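Local coordinates for nitrilotriacetate monooxygenase (Burkholderia pseudomallei, PDB 3SDO), which probably acts as a flavin-dependent monooxygenase of the bacterial luciferase-like family, inserting oxygen from O2 into an organic substrate with reduced FMN, at residues T98-Y103 and T130-G135; Q149-A154 and I226-R231; V160-W165 and P214-A219. One frame throughout, in Å; residues are numbered along the deposited sequence.

The three contacts lie in the luciferase-like TIM barrel, on neighbouring strands of its parallel sheet and the helices that follow. Interaction 1 joins the end of strand 94-100 and its following turn to the loop after strand 124-129, interaction 2 joins helices 150-165 and 223-232, and interaction 3 packs residues 160-165 of the first helix on strand 215-218. Their centres are about 13 to 15 Å apart. Along the chain interaction 1 closes before the others open, and interaction 3 falls between the segments of interaction 2. T130 rests on Y151, and Q218 on L228, tying interaction 2 to both others. T98 and Y151, predicted FMN ligands, place interactions 1 and 2 near the probable flavin site.

Interaction 1 of 3, residues T98-Y103 and T130-G135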
loop_
_atom_site.group_PDB
_atom_site.type_symbol
_atom_site.label_atom_id
_atom_site.label_comp_id
_atom_site.label_asym_id
_atom_site.label_seq_id
_atom_site.Cartn_x
_atom_site.Cartn_y
_atom_site.Cartn_z
ATOM N N THR A 98 4.858 0.522 8.095
ATOM C CA THR A 98 5.094 1.905 8.498
ATOM C C THR A 98 4.260 2.907 7.687
ATOM O O THR A 98 4.147 2.802 6.475
ATOM C CB THR A 98 6.597 2.261 8.379
ATOM O OG1 THR A 98 7.326 1.553 9.381
ATOM C CG2 THR A 98 6.842 3.758 8.554
ATOM N N MET A 99 3.692 3.897 8.368
ATOM C CA MET A 99 3.118 5.047 7.695
ATOM C C MET A 99 3.184 6.260 8.619
ATOM O O MET A 99 2.941 6.154 9.812
ATOM C CB MET A 99 1.684 4.798 7.241
ATOM C CG MET A 99 1.238 5.803 6.182
ATOM S SD MET A 99 -0.411 5.448 5.591
ATOM C CE MET A 99 -0.133 3.997 4.564
ATOM N N SER A 100 3.548 7.397 8.038
ATOM C CA SER A 100 3.794 8.622 8.777
ATOM C C SER A 100 2.500 9.353 9.141
ATOM O O SER A 100 1.584 9.464 8.334
ATOM C CB SER A 100 4.701 9.559 7.944
ATOM O OG SER A 100 4.377 10.920 8.177
ATOM N N SER A 101 2.456 9.877 10.358
ATOM C CA SER A 101 1.346 10.693 10.814
ATOM C C SER A 101 1.349 12.066 10.166
ATOM O O SER A 101 0.302 12.651 10.028
ATOM C CB SER A 101 1.423 10.920 12.326
ATOM O OG SER A 101 1.643 9.710 12.995
ATOM N N SER A 102 2.521 12.592 9.813
ATOM C CA SER A 102 2.603 13.987 9.315
ATOM C C SER A 102 2.255 14.106 7.843
ATOM O O SER A 102 1.811 15.161 7.398
ATOM C CB SER A 102 3.994 14.573 9.551
ATOM O OG SER A 102 4.348 14.503 10.923
ATOM N N TYR A 103 2.409 13.018 7.094
ATOM C CA TYR A 103 2.294 13.089 5.641
ATOM C C TYR A 103 1.237 12.144 5.072
ATOM O O TYR A 103 1.362 11.671 3.959
ATOM C CB TYR A 103 3.672 12.843 5.018
ATOM C CG TYR A 103 4.727 13.778 5.579
ATOM C CD1 TYR A 103 4.565 15.151 5.506
ATOM C CD2 TYR A 103 5.843 13.286 6.250
ATOM C CE1 TYR A 103 5.521 16.023 6.035
ATOM C CE2 TYR A 103 6.814 14.150 6.770
ATOM C CZ TYR A 103 6.636 15.514 6.664
ATOM O OH TYR A 103 7.583 16.364 7.190
ATOM N N THR A 130 6.410 9.027 14.079
ATOM C CA THR A 130 6.273 10.411 14.567
ATOM C C THR A 130 7.296 11.349 13.919
ATOM O O THR A 130 6.968 12.474 13.562
ATOM C CB THR A 130 6.440 10.465 16.113
ATOM O OG1 THR A 130 5.340 9.787 16.747
ATOM C CG2 THR A 130 6.477 11.894 16.599
ATOM N N SER A 131 8.534 10.875 13.785
ATOM C CA SER A 131 9.598 11.584 13.075
ATOM C C SER A 131 9.875 10.887 11.752
ATOM O O SER A 131 9.904 9.660 11.698
ATOM C CB SER A 131 10.887 11.582 13.913
ATOM N N SER A 132 10.061 11.664 10.688
ATOM C CA SER A 132 10.516 11.142 9.408
ATOM C C SER A 132 11.966 11.605 9.143
ATOM O O SER A 132 12.435 12.547 9.779
ATOM C CB SER A 132 9.577 11.633 8.295
ATOM O OG SER A 132 8.243 11.140 8.461
ATOM N N ILE A 133 12.661 10.948 8.208
ATOM C CA ILE A 133 13.991 11.387 7.756
ATOM C C ILE A 133 13.962 12.882 7.492
ATOM O O ILE A 133 13.007 13.384 6.881
ATOM C CB ILE A 133 14.407 10.760 6.386
ATOM C CG1 ILE A 133 14.658 9.265 6.480
ATOM C CG2 ILE A 133 15.684 11.430 5.847
ATOM C CD1 ILE A 133 14.972 8.636 5.113
ATOM N N GLU A 134 15.010 13.585 7.914
ATOM C CA GLU A 134 15.114 15.012 7.650
ATOM C C GLU A 134 15.072 15.245 6.141
ATOM O O GLU A 134 15.823 14.603 5.399
ATOM C CB GLU A 134 16.406 15.618 8.247
ATOM C CG GLU A 134 16.276 17.121 8.549
ATOM C CD GLU A 134 17.597 17.866 8.639
ATOM O OE1 GLU A 134 18.681 17.247 8.489
ATOM O OE2 GLU A 134 17.545 19.102 8.873
ATOM N N GLY A 135 14.188 16.145 5.703
ATOM C CA GLY A 135 13.981 16.425 4.278
ATOM C C GLY A 135 12.678 15.878 3.692
ATOM O O GLY A 135 12.221 16.347 2.651
HETATM O O HOH W 1 3.712 13.471 13.433
#
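S132 reaches from its loop toward S100 and Y103, which flank the turn at the end of strand 94-100. Its CB lies 4.0 Å from Y103 CE2. One bond further on, OG stands anti to its own carbonyl carbon (chi1 -63°) and comes to the edge of the tyrosine ring, close to the ring plane and 3.7 Å from CE2. The same oxygen is 3.9 Å from S100 OG, so the two hydroxyls are neighbours without a direct hydrogen bond. S100 OG is engaged by its own turn: it accepts from the backbone N of Y103 at 3.1 Å, forming an ST motif, and more weakly from the N of S102. The backbone is thus folded back over the serine. CB of S102 lies over the centre of one face of the Y103 ring, 3.8 Å above its plane. Further along, a water links the segments, bonded to S102 OG at 2.8 Å and giving a weak bond to T130 O. The contact is small and largely polar, without a direct bond between the segments. It sits where the parallel strands 94-100 and 124-129 of the barrel run out into loops: Y103 stacks on Y140, its carbonyl accepts from N108 of the second subunit, and helix 150-165 packs against S101 and T130, bringing in Y151 of the predicted FMN site.

Interaction 2 of 3, residues Q149-A154 and I226-R231; sequences QRYAIA and IDLAGR
Within segments 149-154 and 226-231 the nearest CA atoms are those of Y151 and L228, 7.5 Å apart, a spacing bridged by side chains. The two helices concerned, 150-165 and 223-232, belong to the outer layer of the TIM barrel, and strand 215-218, on which L228 also rests through Q218, lies between them in the chain. L228 carries the contact from its side. With CG anti to the backbone N (chi1 -178°), its branch extends across the gap and CD2 becomes the touching atom. That methyl meets Y151 at the edge of the ring, near its plane, 4.3 Å from CD1, and so leaves the ring faces to other groups. One of those faces is taken by R150, whose CG stands 3.8 Å above the ring plane, offset toward the rim. The arginine then runs alongside the tyrosine, and CE2 lies over one face of the guanidinium. NH2 adds a weak bond to Y151 OH, bent at 122°, whereas NH1 is bonded to the carbonyl O of H147. The tyrosine hydroxyl is hydrogen-bonded to S222 OG; as Y151, H147 and S222 are all predicted FMN ligands, the contact borders the predicted FMN site. One turn after Y151 the same methyl of L228 finds a second partner on helix 150-165: the CB of A154, 4.1 Å from CD2.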
loop_
_atom_site.group_PDB
_atom_site.type_symbol
_atom_site.label_atom_id
_atom_site.label_comp_id
_atom_site.label_asym_id
_atom_site.label_seq_id
_atom_site.Cartn_x
_atom_site.Cartn_y
_atom_site.Cartn_z
ATOM N N GLN A 149 5.870 19.984 17.408
ATOM C CA GLN A 149 4.482 19.535 17.366
ATOM C C GLN A 149 4.324 18.118 16.849
ATOM O O GLN A 149 3.199 17.636 16.760
ATOM C CB GLN A 149 3.648 20.485 16.498
ATOM C CG GLN A 149 3.625 21.916 17.019
ATOM C CD GLN A 149 3.078 22.013 18.439
ATOM O OE1 GLN A 149 2.049 21.413 18.761
ATOM N NE2 GLN A 149 3.777 22.757 19.299
ATOM N N ARG A 150 5.426 17.445 16.519
ATOM C CA ARG A 150 5.320 16.144 15.846
ATOM C C ARG A 150 4.612 15.085 16.705
ATOM O O ARG A 150 3.904 14.243 16.158
ATOM C CB ARG A 150 6.675 15.640 15.322
ATOM C CG ARG A 150 7.672 15.137 16.365
ATOM C CD ARG A 150 9.066 14.846 15.733
ATOM N NE ARG A 150 10.043 14.341 16.712
ATOM C CZ ARG A 150 10.745 15.092 17.571
ATOM N NH1 ARG A 150 10.609 16.416 17.609
ATOM N NH2 ARG A 150 11.593 14.510 18.418
ATOM N N TYR A 151 4.749 15.157 18.030
ATOM C CA TYR A 151 4.050 14.216 18.913
ATOM C C TYR A 151 2.571 14.541 19.101
ATOM O O TYR A 151 1.733 13.642 19.099
ATOM C CB TYR A 151 4.764 14.084 20.260
ATOM C CG TYR A 151 6.138 13.478 20.097
ATOM C CD1 TYR A 151 6.299 12.116 19.872
ATOM C CD2 TYR A 151 7.275 14.278 20.126
ATOM C CE1 TYR A 151 7.579 11.558 19.712
ATOM C CE2 TYR A 151 8.545 13.739 19.965
ATOM C CZ TYR A 151 8.686 12.384 19.758
ATOM O OH TYR A 151 9.954 11.876 19.604
ATOM N N ALA A 152 2.255 15.818 19.261
ATOM C CA ALA A 152 0.861 16.261 19.363
ATOM C C ALA A 152 0.102 15.878 18.078
ATOM O O ALA A 152 -1.014 15.348 18.146
ATOM C CB ALA A 152 0.779 17.775 19.618
ATOM N N ILE A 153 0.721 16.123 16.927
ATOM C CA ILE A 153 0.139 15.759 15.630
ATOM C C ILE A 153 -0.134 14.259 15.556
ATOM O O ILE A 153 -1.219 13.844 15.166
ATOM C CB ILE A 153 1.072 16.198 14.444
ATOM C CG1 ILE A 153 1.052 17.722 14.281
ATOM C CG2 ILE A 153 0.689 15.539 13.112
ATOM C CD1 ILE A 153 2.109 18.233 13.271
ATOM N N ALA A 154 0.863 13.465 15.933
ATOM C CA ALA A 154 0.779 12.013 15.890
ATOM C C ALA A 154 -0.294 11.463 16.843
ATOM O O ALA A 154 -1.015 10.525 16.512
ATOM C CB ALA A 154 2.149 11.404 16.223
ATOM N N ILE A 226 8.386 7.825 24.317
ATOM C CA ILE A 226 8.060 6.767 25.279
ATOM C C ILE A 226 6.668 6.981 25.862
ATOM O O ILE A 226 5.885 6.048 26.011
ATOM C CB ILE A 226 9.130 6.680 26.382
ATOM C CG1 ILE A 226 10.405 6.097 25.786
ATOM C CG2 ILE A 226 8.671 5.800 27.561
ATOM C CD1 ILE A 226 11.634 6.205 26.687
ATOM N N ASP A 227 6.353 8.230 26.169
ATOM C CA ASP A 227 5.056 8.553 26.705
ATOM C C ASP A 227 3.922 8.277 25.702
ATOM O O ASP A 227 2.866 7.745 26.061
ATOM C CB ASP A 227 5.022 10.015 27.128
ATOM C CG ASP A 227 3.891 10.299 28.078
ATOM O OD1 ASP A 227 3.812 9.607 29.125
ATOM O OD2 ASP A 227 3.084 11.195 27.767
ATOM N N LEU A 228 4.123 8.656 24.448
ATOM C CA LEU A 228 3.130 8.331 23.436
ATOM C C LEU A 228 2.965 6.817 23.356
ATOM O O LEU A 228 1.845 6.338 23.281
ATOM C CB LEU A 228 3.510 8.909 22.068
ATOM C CG LEU A 228 2.511 8.679 20.937
ATOM C CD1 LEU A 228 1.146 9.203 21.269
ATOM C CD2 LEU A 228 3.056 9.304 19.635
ATOM N N ALA A 229 4.066 6.070 23.393
ATOM C CA ALA A 229 3.988 4.593 23.305
ATOM C C ALA A 229 3.165 4.011 24.451
ATOM O O ALA A 229 2.306 3.151 24.245
ATOM C CB ALA A 229 5.391 3.967 23.274
ATOM N N GLY A 230 3.442 4.481 25.666
ATOM C CA GLY A 230 2.695 4.066 26.865
ATOM C C GLY A 230 1.205 4.367 26.798
ATOM O O GLY A 230 0.385 3.554 27.246
ATOM N N ARG A 231 0.850 5.511 26.213
ATOM C CA ARG A 231 -0.549 5.912 26.091
ATOM C C ARG A 231 -1.286 5.239 24.944
ATOM O O ARG A 231 -2.518 5.176 24.976
ATOM C CB ARG A 231 -0.656 7.413 25.875
ATOM C CG ARG A 231 -0.369 8.221 27.139
ATOM C CD ARG A 231 0.051 9.635 26.810
ATOM N NE ARG A 231 -0.806 10.237 25.793
ATOM C CZ ARG A 231 -0.381 11.048 24.815
ATOM N NH1 ARG A 231 0.910 11.376 24.681
ATOM N NH2 ARG A 231 -1.260 11.542 23.953
#

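Interaction 3 of 3, residues V160-W165 and P214-A219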
loop_
_atom_site.group_PDB
_atom_site.type_symbol
_atom_site.label_atom_id
_atom_site.label_comp_id
_atom_site.label_asym_id
_atom_site.label_seq_id
_atom_site.Cartn_x
_atom_site.Cartn_y
_atom_site.Cartn_z
ATOM N N VAL A 160 -7.855 9.983 15.695
ATOM C CA VAL A 160 -8.794 10.042 14.575
ATOM C C VAL A 160 -8.898 8.682 13.865
ATOM O O VAL A 160 -10.000 8.177 13.639
ATOM C CB VAL A 160 -8.413 11.150 13.568
ATOM C CG1 VAL A 160 -9.340 11.127 12.318
ATOM C CG2 VAL A 160 -8.507 12.530 14.245
ATOM N N VAL A 161 -7.757 8.084 13.536
ATOM C CA VAL A 161 -7.768 6.782 12.871
ATOM C C VAL A 161 -8.553 5.750 13.690
ATOM O O VAL A 161 -9.481 5.120 13.169
ATOM C CB VAL A 161 -6.362 6.293 12.547
ATOM C CG1 VAL A 161 -6.376 4.829 11.997
ATOM C CG2 VAL A 161 -5.760 7.209 11.519
ATOM N N GLN A 162 -8.218 5.621 14.970
ATOM C CA GLN A 162 -8.881 4.666 15.829
ATOM C C GLN A 162 -10.380 4.961 16.008
ATOM O O GLN A 162 -11.185 4.040 16.028
ATOM C CB GLN A 162 -8.151 4.559 17.180
ATOM C CG GLN A 162 -6.820 3.831 17.058
ATOM C CD GLN A 162 -6.124 3.678 18.390
ATOM O OE1 GLN A 162 -6.206 4.563 19.227
ATOM N NE2 GLN A 162 -5.443 2.560 18.591
ATOM N N GLY A 163 -10.751 6.237 16.144
ATOM C CA GLY A 163 -12.146 6.634 16.116
ATOM C C GLY A 163 -12.868 6.195 14.851
ATOM O O GLY A 163 -13.982 5.652 14.901
ATOM N N LEU A 164 -12.241 6.418 13.703
ATOM C CA LEU A 164 -12.830 5.976 12.415
ATOM C C LEU A 164 -12.996 4.471 12.343
ATOM O O LEU A 164 -13.987 3.964 11.785
ATOM C CB LEU A 164 -11.988 6.453 11.229
ATOM C CG LEU A 164 -12.003 7.954 10.962
ATOM C CD1 LEU A 164 -10.894 8.309 9.983
ATOM C CD2 LEU A 164 -13.354 8.416 10.416
ATOM N N TRP A 165 -12.041 3.752 12.917
ATOM C CA TRP A 165 -12.106 2.287 12.942
ATOM C C TRP A 165 -13.263 1.758 13.787
ATOM O O TRP A 165 -13.595 0.591 13.685
ATOM C CB TRP A 165 -10.791 1.661 13.435
ATOM C CG TRP A 165 -9.680 1.680 12.424
ATOM C CD1 TRP A 165 -9.804 1.735 11.048
ATOM C CD2 TRP A 165 -8.263 1.627 12.695
ATOM N NE1 TRP A 165 -8.550 1.730 10.466
ATOM C CE2 TRP A 165 -7.594 1.664 11.449
ATOM C CE3 TRP A 165 -7.500 1.567 13.864
ATOM C CZ2 TRP A 165 -6.206 1.629 11.349
ATOM C CZ3 TRP A 165 -6.104 1.536 13.764
ATOM C CH2 TRP A 165 -5.473 1.558 12.526
ATOM N N PRO A 214 -6.480 -2.829 13.567
ATOM C CA PRO A 214 -5.090 -3.179 13.398
ATOM C C PRO A 214 -4.263 -2.865 14.649
ATOM O O PRO A 214 -4.614 -1.962 15.417
ATOM C CB PRO A 214 -4.645 -2.307 12.221
ATOM C CG PRO A 214 -5.867 -1.937 11.506
ATOM C CD PRO A 214 -6.966 -1.922 12.504
ATOM N N VAL A 215 -3.204 -3.639 14.853
ATOM C CA VAL A 215 -2.304 -3.479 16.001
ATOM C C VAL A 215 -1.376 -2.249 15.812
ATOM O O VAL A 215 -0.819 -2.011 14.705
ATOM C CB VAL A 215 -1.480 -4.754 16.212
ATOM C CG1 VAL A 215 -0.575 -4.647 17.454
ATOM C CG2 VAL A 215 -2.427 -5.967 16.343
ATOM N N ILE A 216 -1.234 -1.452 16.868
ATOM C CA ILE A 216 -0.395 -0.261 16.793
ATOM C C ILE A 216 1.007 -0.567 17.310
ATOM O O ILE A 216 1.188 -0.988 18.471
ATOM C CB ILE A 216 -0.985 0.922 17.599
ATOM C CG1 ILE A 216 -2.400 1.245 17.138
ATOM C CG2 ILE A 216 -0.089 2.180 17.491
ATOM C CD1 ILE A 216 -2.577 1.450 15.639
ATOM N N PHE A 217 1.980 -0.348 16.426
ATOM C CA PHE A 217 3.398 -0.416 16.726
ATOM C C PHE A 217 3.945 1.003 16.792
ATOM O O PHE A 217 3.496 1.894 16.054
ATOM C CB PHE A 217 4.136 -1.194 15.629
ATOM C CG PHE A 217 3.941 -2.680 15.704
ATOM C CD1 PHE A 217 2.734 -3.246 15.394
ATOM C CD2 PHE A 217 4.988 -3.502 16.062
ATOM C CE1 PHE A 217 2.563 -4.598 15.458
ATOM C CE2 PHE A 217 4.825 -4.861 16.168
ATOM C CZ PHE A 217 3.615 -5.408 15.878
ATOM N N GLN A 218 4.903 1.221 17.682
ATOM C CA GLN A 218 5.606 2.504 17.729
ATOM C C GLN A 218 7.052 2.288 18.135
ATOM O O GLN A 218 7.388 1.259 18.684
ATOM C CB GLN A 218 4.929 3.458 18.710
ATOM C CG GLN A 218 3.547 3.895 18.312
ATOM C CD GLN A 218 2.896 4.789 19.324
ATOM O OE1 GLN A 218 3.574 5.437 20.136
ATOM N NE2 GLN A 218 1.550 4.794 19.323
ATOM N N ALA A 219 7.912 3.249 17.846
ATOM C CA ALA A 219 9.327 3.142 18.242
ATOM C C ALA A 219 9.890 4.408 18.861
ATOM O O ALA A 219 11.083 4.660 18.772
ATOM C CB ALA A 219 10.167 2.722 17.056
HETATM O O HOH W 2 -5.738 0.140 16.878
#
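W165, P214 and I216 carry most of this contact, with the indole of W165 at its centre. P214 approaches over one face of the six-membered ring: its CD stands 3.5 Å from the ring centroid and only 1° off the normal, a CH-pi contact almost along the ring normal. CG of the same proline lies beside it, 3.6 Å from W165 CZ2, so two successive ring methylenes rest on the indole. V161 CG1 lies against the opposite face, offset toward the rim, and the indole is held between valine and proline. I216 comes instead to the edge of the ring. Its chi1 of -56° turns CG1 toward the helix, and chi2 of -52° brings CD1 to 4.0 Å from W165 CZ3, in the indole plane. Next to this edge contact, CG1 of I216 is touched by Q162 NE2 at 3.6 Å, the end of an extended side chain arriving from the opposite direction. The amide does not bond segment 214-219 directly: NE2 donates to a water at 3.0 Å, and that water donates to the carbonyl O of P214 at 2.8 Å. The packing joins residues 160-165 of the helix to strand 215-218, which pairs with strands 124-129 and 235-238 in the barrel, and the indole NE1 is bonded to the carbonyl O of A110 in helix 106-119. With its faces clasped by aliphatic groups and its N-H engaged elsewhere, W165 meets P214 by a CH-pi contact and I216 by apolar packing, while Q162 reaches P214 O through a water.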